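Glycosyltransferase (Streptomyces viridochromogenes, PDB 2IUY) is a retaining GT4-family glycosyltransferase of avilamycin A biosynthesis that binds UDP and probably transfers a sugar from a nucleotide-linked donor. Local coordinates at residues S172-A177 / G248-P253; S126-R131 / L276-P281. All blocks are in the same frame, centred on the assembly; numbering follows the deposited sequence.

The two contacts lie about 14 Å apart, centre to centre, in a GT-B fold of two Rossmann-like domains. Interaction 1 stays within the C-terminal domain, joining the loops that follow strands 165-168 and 234-237 of one parallel sheet. Interaction 2 bridges the domains: helix 128-133, just after the edge strand 123-125 of the N-terminal sheet, meets the short helix 276-279 between strands 268-270 and 284-286 of the other. In sequence 126-131 comes first and 276-281 last, with both segments of interaction 1 between them. They touch where Ser127 OG probably donates to Pro253 O, so the UDP-site loop is tied to the interdomain contact.

Interaction 1: residues S172-A177 / G248-P253; sequences SPHKGA and GIWCEP
His174 turns the edge of its imidazole onto the indole face of Trp250, an edge-to-face pair with planes at 53° and His174 CD2 3.5 Å from Trp250 CE2. The ring reaches that face with CG held between its backbone N and carbonyl carbon (chi1 65°). The backbone position of the histidine sets its CB over the five-membered ring of Trp250, a CH-pi contact. Next to CD2 on the same edge, His174 NE2 is hydrogen-bonded to Arg170 NH2, which helps to set the ring's rotation. This is the loop pair beside the UDP site of a GT-B C-terminal domain, and Lys175 is one of the residues that bind UDP. Its chain leaves beside the backbone N and bends at both chi2 and chi3, curling NZ over to the carboxylate of Glu252. NZ straddles both oxygens, 2.8 Å from Glu252 OE2 in a salt bridge and equally near Glu252 OE1, where the hydrogen bond is weak. The same OE1 takes the indole N-H: Trp250 NE1 is 3.0 Å from Glu252 OE1, which lies in the indole plane, whereas the donor stands well above the carboxylate plane. Ser239 OG is a further hydrogen-bond partner of OE1.

Interaction 2: residues S126-R131 / L276-P281; sequences SSRAQR and LAEIVP
Glu278 sends CG beside its backbone N (chi1 -73°) and then runs out extended, which carries its carboxylate to the first turn of helix 128-133. There the two oxygens divide the first-turn amides between them. Arg128 N lies 2.9 Å from Glu278 OE1, with an angle of 144° at the hydrogen, and Ala129 N lies 2.8 Å from Glu278 OE2, a straighter bond at 158°. Both amides arrive on the syn side and close to the carboxylate plane, so one flat group is gripped at two points and its rotation about the last bond is fixed. The oxygens also rest against carbon: Ser127 CB is 3.4 Å from Glu278 OE1, and Ala129 CB is 3.5 Å from Glu278 OE2. Arg128 bends back at chi3 and lays its guanidinium over the glutamate chain, one face above Glu278 CG, with NH2 3.6 Å from that carbon. The guanidinium and carboxylate planes are stacked, and no N-H of the arginine is aimed at an oxygen. Ser127 is the N-cap of the helix: its OG accepts from Gln130 N at 3.1 Å, and the same hydroxyl reaches Pro253 O. The contact thus joins the helix following edge strand 123-125 of the N-terminal sheet to helix 276-279 of the C-terminal domain. Glu278 supplies acceptors to amides that the helix cannot satisfy within itself, as its carboxylate meets the helix from its N-terminal end. The positive end of the helix dipole and the nearby Arg128 charge would both be expected to stabilise the ionised carboxylate, so the link is probably electrostatic in part as well as hydrogen-bonded.

Interaction 1: residues S172-A177 / G248-P253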
loop_
_atom_site.group_PDB
_atom_site.type_symbol
_atom_site.label_atom_id
_atom_site.label_comp_id
_atom_site.label_asym_id
_atom_site.label_seq_id
_atom_site.Cartn_x
_atom_site.Cartn_y
_atom_site.Cartn_z
ATOM N N SER A 172 -15.306 0.715 -3.261
ATOM C CA SER A 172 -15.513 -0.098 -4.469
ATOM C C SER A 172 -15.766 -1.501 -4.023
ATOM O O SER A 172 -15.313 -1.863 -2.965
ATOM C CB SER A 172 -14.253 -0.173 -5.297
ATOM O OG SER A 172 -13.995 1.091 -5.855
ATOM N N PRO A 173 -16.537 -2.277 -4.807
ATOM C CA PRO A 173 -16.954 -3.616 -4.392
ATOM C C PRO A 173 -15.810 -4.600 -4.065
ATOM O O PRO A 173 -15.898 -5.324 -3.060
ATOM C CB PRO A 173 -17.792 -4.107 -5.594
ATOM C CG PRO A 173 -18.429 -2.886 -6.119
ATOM C CD PRO A 173 -17.213 -1.883 -6.065
ATOM N N HIS A 174 -14.753 -4.631 -4.885
ATOM C CA HIS A 174 -13.652 -5.548 -4.625
ATOM C C HIS A 174 -12.861 -5.180 -3.333
ATOM O O HIS A 174 -12.100 -6.035 -2.806
ATOM C CB HIS A 174 -12.701 -5.621 -5.834
ATOM C CG HIS A 174 -12.006 -4.325 -6.116
ATOM N ND1 HIS A 174 -12.634 -3.273 -6.745
ATOM C CD2 HIS A 174 -10.759 -3.894 -5.827
ATOM C CE1 HIS A 174 -11.798 -2.254 -6.853
ATOM N NE2 HIS A 174 -10.657 -2.601 -6.290
ATOM N N LYS A 175 -13.034 -3.939 -2.837
ATOM C CA LYS A 175 -12.380 -3.504 -1.592
ATOM C C LYS A 175 -13.222 -3.836 -0.355
ATOM O O LYS A 175 -12.727 -3.786 0.768
ATOM C CB LYS A 175 -12.025 -2.009 -1.591
ATOM C CG LYS A 175 -11.015 -1.608 -2.666
ATOM C CD LYS A 175 -9.727 -2.461 -2.590
ATOM C CE LYS A 175 -8.923 -2.144 -1.344
ATOM N NZ LYS A 175 -7.466 -2.529 -1.504
ATOM N N GLY A 176 -14.481 -4.214 -0.575
ATOM C CA GLY A 176 -15.310 -4.775 0.481
ATOM C C GLY A 176 -15.829 -3.722 1.459
ATOM O O GLY A 176 -16.007 -4.021 2.637
ATOM N N ALA A 177 -16.098 -2.515 0.977
ATOM C CA ALA A 177 -16.699 -1.456 1.817
ATOM C C ALA A 177 -18.031 -1.921 2.415
ATOM O O ALA A 177 -18.335 -1.663 3.597
ATOM C CB ALA A 177 -16.875 -0.132 1.022
ATOM N N GLY A 248 -10.175 -11.378 -14.360
ATOM C CA GLY A 248 -9.935 -12.429 -13.383
ATOM C C GLY A 248 -10.425 -12.065 -12.001
ATOM O O GLY A 248 -10.992 -10.985 -11.787
ATOM N N ILE A 249 -10.183 -12.948 -11.043
ATOM C CA ILE A 249 -10.598 -12.693 -9.670
ATOM C C ILE A 249 -9.639 -11.703 -9.034
ATOM O O ILE A 249 -8.419 -11.809 -9.205
ATOM C CB ILE A 249 -10.676 -13.965 -8.820
ATOM C CG1 ILE A 249 -11.643 -14.977 -9.431
ATOM C CG2 ILE A 249 -11.296 -13.640 -7.461
ATOM C CD1 ILE A 249 -13.141 -14.486 -9.442
ATOM N N TRP A 250 -10.211 -10.728 -8.328
ATOM C CA TRP A 250 -9.432 -9.794 -7.525
ATOM C C TRP A 250 -8.550 -10.555 -6.479
ATOM O O TRP A 250 -9.008 -11.460 -5.777
ATOM C CB TRP A 250 -10.330 -8.728 -6.845
ATOM C CG TRP A 250 -9.479 -7.747 -6.018
ATOM C CD1 TRP A 250 -9.242 -7.791 -4.672
ATOM C CD2 TRP A 250 -8.732 -6.631 -6.513
ATOM N NE1 TRP A 250 -8.433 -6.759 -4.307
ATOM C CE2 TRP A 250 -8.087 -6.040 -5.415
ATOM C CE3 TRP A 250 -8.590 -6.048 -7.773
ATOM C CZ2 TRP A 250 -7.272 -4.897 -5.531
ATOM C CZ3 TRP A 250 -7.792 -4.892 -7.898
ATOM C CH2 TRP A 250 -7.148 -4.324 -6.776
ATOM N N CYS A 251 -7.293 -10.153 -6.397
ATOM C CA CYS A 251 -6.353 -10.736 -5.440
ATOM C C CYS A 251 -5.545 -9.570 -4.851
ATOM O O CYS A 251 -4.705 -8.991 -5.550
ATOM C CB CYS A 251 -5.434 -11.710 -6.179
ATOM S SG CYS A 251 -4.087 -12.481 -5.217
ATOM N N GLU A 252 -5.830 -9.191 -3.598
ATOM C CA GLU A 252 -5.239 -7.953 -3.003
ATOM C C GLU A 252 -3.709 -8.100 -3.073
ATOM O O GLU A 252 -3.192 -9.061 -2.558
ATOM C CB GLU A 252 -5.733 -7.732 -1.568
ATOM C CG GLU A 252 -5.379 -6.343 -0.960
ATOM C CD GLU A 252 -6.022 -5.223 -1.714
ATOM O OE1 GLU A 252 -7.236 -5.297 -1.986
ATOM O OE2 GLU A 252 -5.330 -4.268 -2.091
ATOM N N PRO A 253 -3.007 -7.243 -3.842
ATOM C CA PRO A 253 -1.531 -7.423 -3.912
ATOM C C PRO A 253 -0.713 -7.308 -2.616
ATOM O O PRO A 253 0.116 -8.225 -2.331
ATOM C CB PRO A 253 -1.068 -6.382 -4.949
ATOM C CG PRO A 253 -2.307 -5.949 -5.668
ATOM C CD PRO A 253 -3.495 -6.228 -4.790
#

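Interaction 2: residues S126-R131 / L276-P281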
loop_
_atom_site.group_PDB
_atom_site.type_symbol
_atom_site.label_atom_id
_atom_site.label_comp_id
_atom_site.label_asym_id
_atom_site.label_seq_id
_atom_site.Cartn_x
_atom_site.Cartn_y
_atom_site.Cartn_z
ATOM N N SER A 126 4.548 -8.201 -3.592
ATOM C CA SER A 126 4.389 -7.878 -2.154
ATOM C C SER A 126 3.862 -9.062 -1.339
ATOM O O SER A 126 3.917 -9.042 -0.097
ATOM C CB SER A 126 3.564 -6.601 -1.897
ATOM O OG SER A 126 2.540 -6.469 -2.848
ATOM N N SER A 127 3.358 -10.092 -2.020
ATOM C CA SER A 127 2.893 -11.284 -1.314
ATOM C C SER A 127 3.077 -12.555 -2.146
ATOM O O SER A 127 3.192 -12.501 -3.355
ATOM C CB SER A 127 1.438 -11.110 -0.852
ATOM O OG SER A 127 0.528 -11.079 -1.951
ATOM N N ARG A 128 3.137 -13.702 -1.478
ATOM C CA ARG A 128 3.071 -15.010 -2.173
ATOM C C ARG A 128 1.793 -15.193 -3.011
ATOM O O ARG A 128 1.870 -15.719 -4.091
ATOM C CB ARG A 128 3.149 -16.180 -1.172
ATOM C CG ARG A 128 4.524 -16.375 -0.510
ATOM C CD ARG A 128 4.518 -17.626 0.470
ATOM N NE ARG A 128 4.101 -17.301 1.850
ATOM C CZ ARG A 128 2.928 -17.631 2.424
ATOM N NH1 ARG A 128 1.963 -18.290 1.748
ATOM N NH2 ARG A 128 2.702 -17.286 3.694
ATOM N N ALA A 129 0.627 -14.804 -2.482
ATOM C CA ALA A 129 -0.655 -14.934 -3.214
ATOM C C ALA A 129 -0.604 -14.131 -4.496
ATOM O O ALA A 129 -0.919 -14.638 -5.550
ATOM C CB ALA A 129 -1.815 -14.488 -2.357
ATOM N N GLN A 130 -0.108 -12.896 -4.426
ATOM C CA GLN A 130 0.063 -12.090 -5.641
ATOM C C GLN A 130 1.060 -12.740 -6.603
ATOM O O GLN A 130 0.768 -12.900 -7.781
ATOM C CB GLN A 130 0.532 -10.692 -5.289
ATOM C CG GLN A 130 0.535 -9.731 -6.431
ATOM C CD GLN A 130 1.558 -8.644 -6.259
ATOM O OE1 GLN A 130 2.463 -8.779 -5.445
ATOM N NE2 GLN A 130 1.437 -7.563 -7.032
ATOM N N ARG A 131 2.255 -13.074 -6.119
ATOM C CA ARG A 131 3.251 -13.720 -6.988
ATOM C C ARG A 131 2.651 -14.919 -7.775
ATOM O O ARG A 131 2.834 -15.030 -8.995
ATOM C CB ARG A 131 4.492 -14.171 -6.199
ATOM C CG ARG A 131 5.548 -14.865 -7.141
ATOM C CD ARG A 131 6.811 -15.285 -6.412
ATOM N NE ARG A 131 6.464 -16.258 -5.384
ATOM C CZ ARG A 131 7.328 -16.809 -4.543
ATOM N NH1 ARG A 131 8.632 -16.470 -4.578
ATOM N NH2 ARG A 131 6.872 -17.680 -3.640
ATOM N N LEU A 276 -3.918 -10.568 2.147
ATOM C CA LEU A 276 -4.494 -10.471 3.495
ATOM C C LEU A 276 -4.327 -11.725 4.364
ATOM O O LEU A 276 -4.059 -11.634 5.572
ATOM C CB LEU A 276 -5.947 -10.023 3.426
ATOM C CG LEU A 276 -6.084 -8.651 2.731
ATOM C CD1 LEU A 276 -7.572 -8.354 2.526
ATOM C CD2 LEU A 276 -5.413 -7.508 3.541
ATOM N N ALA A 277 -4.484 -12.893 3.757
ATOM C CA ALA A 277 -4.227 -14.164 4.454
ATOM C C ALA A 277 -2.828 -14.201 5.134
ATOM O O ALA A 277 -2.640 -14.857 6.159
ATOM C CB ALA A 277 -4.413 -15.352 3.460
ATOM N N GLU A 278 -1.873 -13.498 4.548
ATOM C CA GLU A 278 -0.445 -13.548 4.943
ATOM C C GLU A 278 -0.098 -12.548 6.030
ATOM O O GLU A 278 0.743 -12.830 6.903
ATOM C CB GLU A 278 0.459 -13.318 3.702
ATOM C CG GLU A 278 0.513 -14.541 2.714
ATOM C CD GLU A 278 1.085 -14.164 1.334
ATOM O OE1 GLU A 278 2.202 -13.629 1.268
ATOM O OE2 GLU A 278 0.398 -14.361 0.318
ATOM N N ILE A 279 -0.758 -11.386 5.986
ATOM C CA ILE A 279 -0.370 -10.270 6.847
ATOM C C ILE A 279 -1.326 -9.925 7.955
ATOM O O ILE A 279 -0.892 -9.483 9.005
ATOM C CB ILE A 279 0.012 -8.979 6.031
ATOM C CG1 ILE A 279 -1.145 -8.482 5.114
ATOM C CG2 ILE A 279 1.214 -9.266 5.161
ATOM C CD1 ILE A 279 -0.761 -7.104 4.438
ATOM N N VAL A 280 -2.620 -10.121 7.721
ATOM C CA VAL A 280 -3.651 -9.804 8.724
ATOM C C VAL A 280 -3.494 -10.574 10.042
ATOM O O VAL A 280 -3.567 -9.947 11.103
ATOM C CB VAL A 280 -5.084 -9.897 8.166
ATOM C CG1 VAL A 280 -6.147 -9.684 9.281
ATOM C CG2 VAL A 280 -5.248 -8.827 7.021
ATOM N N PRO A 281 -3.200 -11.897 9.981
ATOM C CA PRO A 281 -3.090 -12.655 11.242
ATOM C C PRO A 281 -1.948 -12.139 12.129
ATOM O O PRO A 281 -2.000 -12.279 13.347
ATOM C CB PRO A 281 -2.802 -14.090 10.781
ATOM C CG PRO A 281 -3.345 -14.140 9.352
ATOM C CD PRO A 281 -2.962 -12.776 8.821
#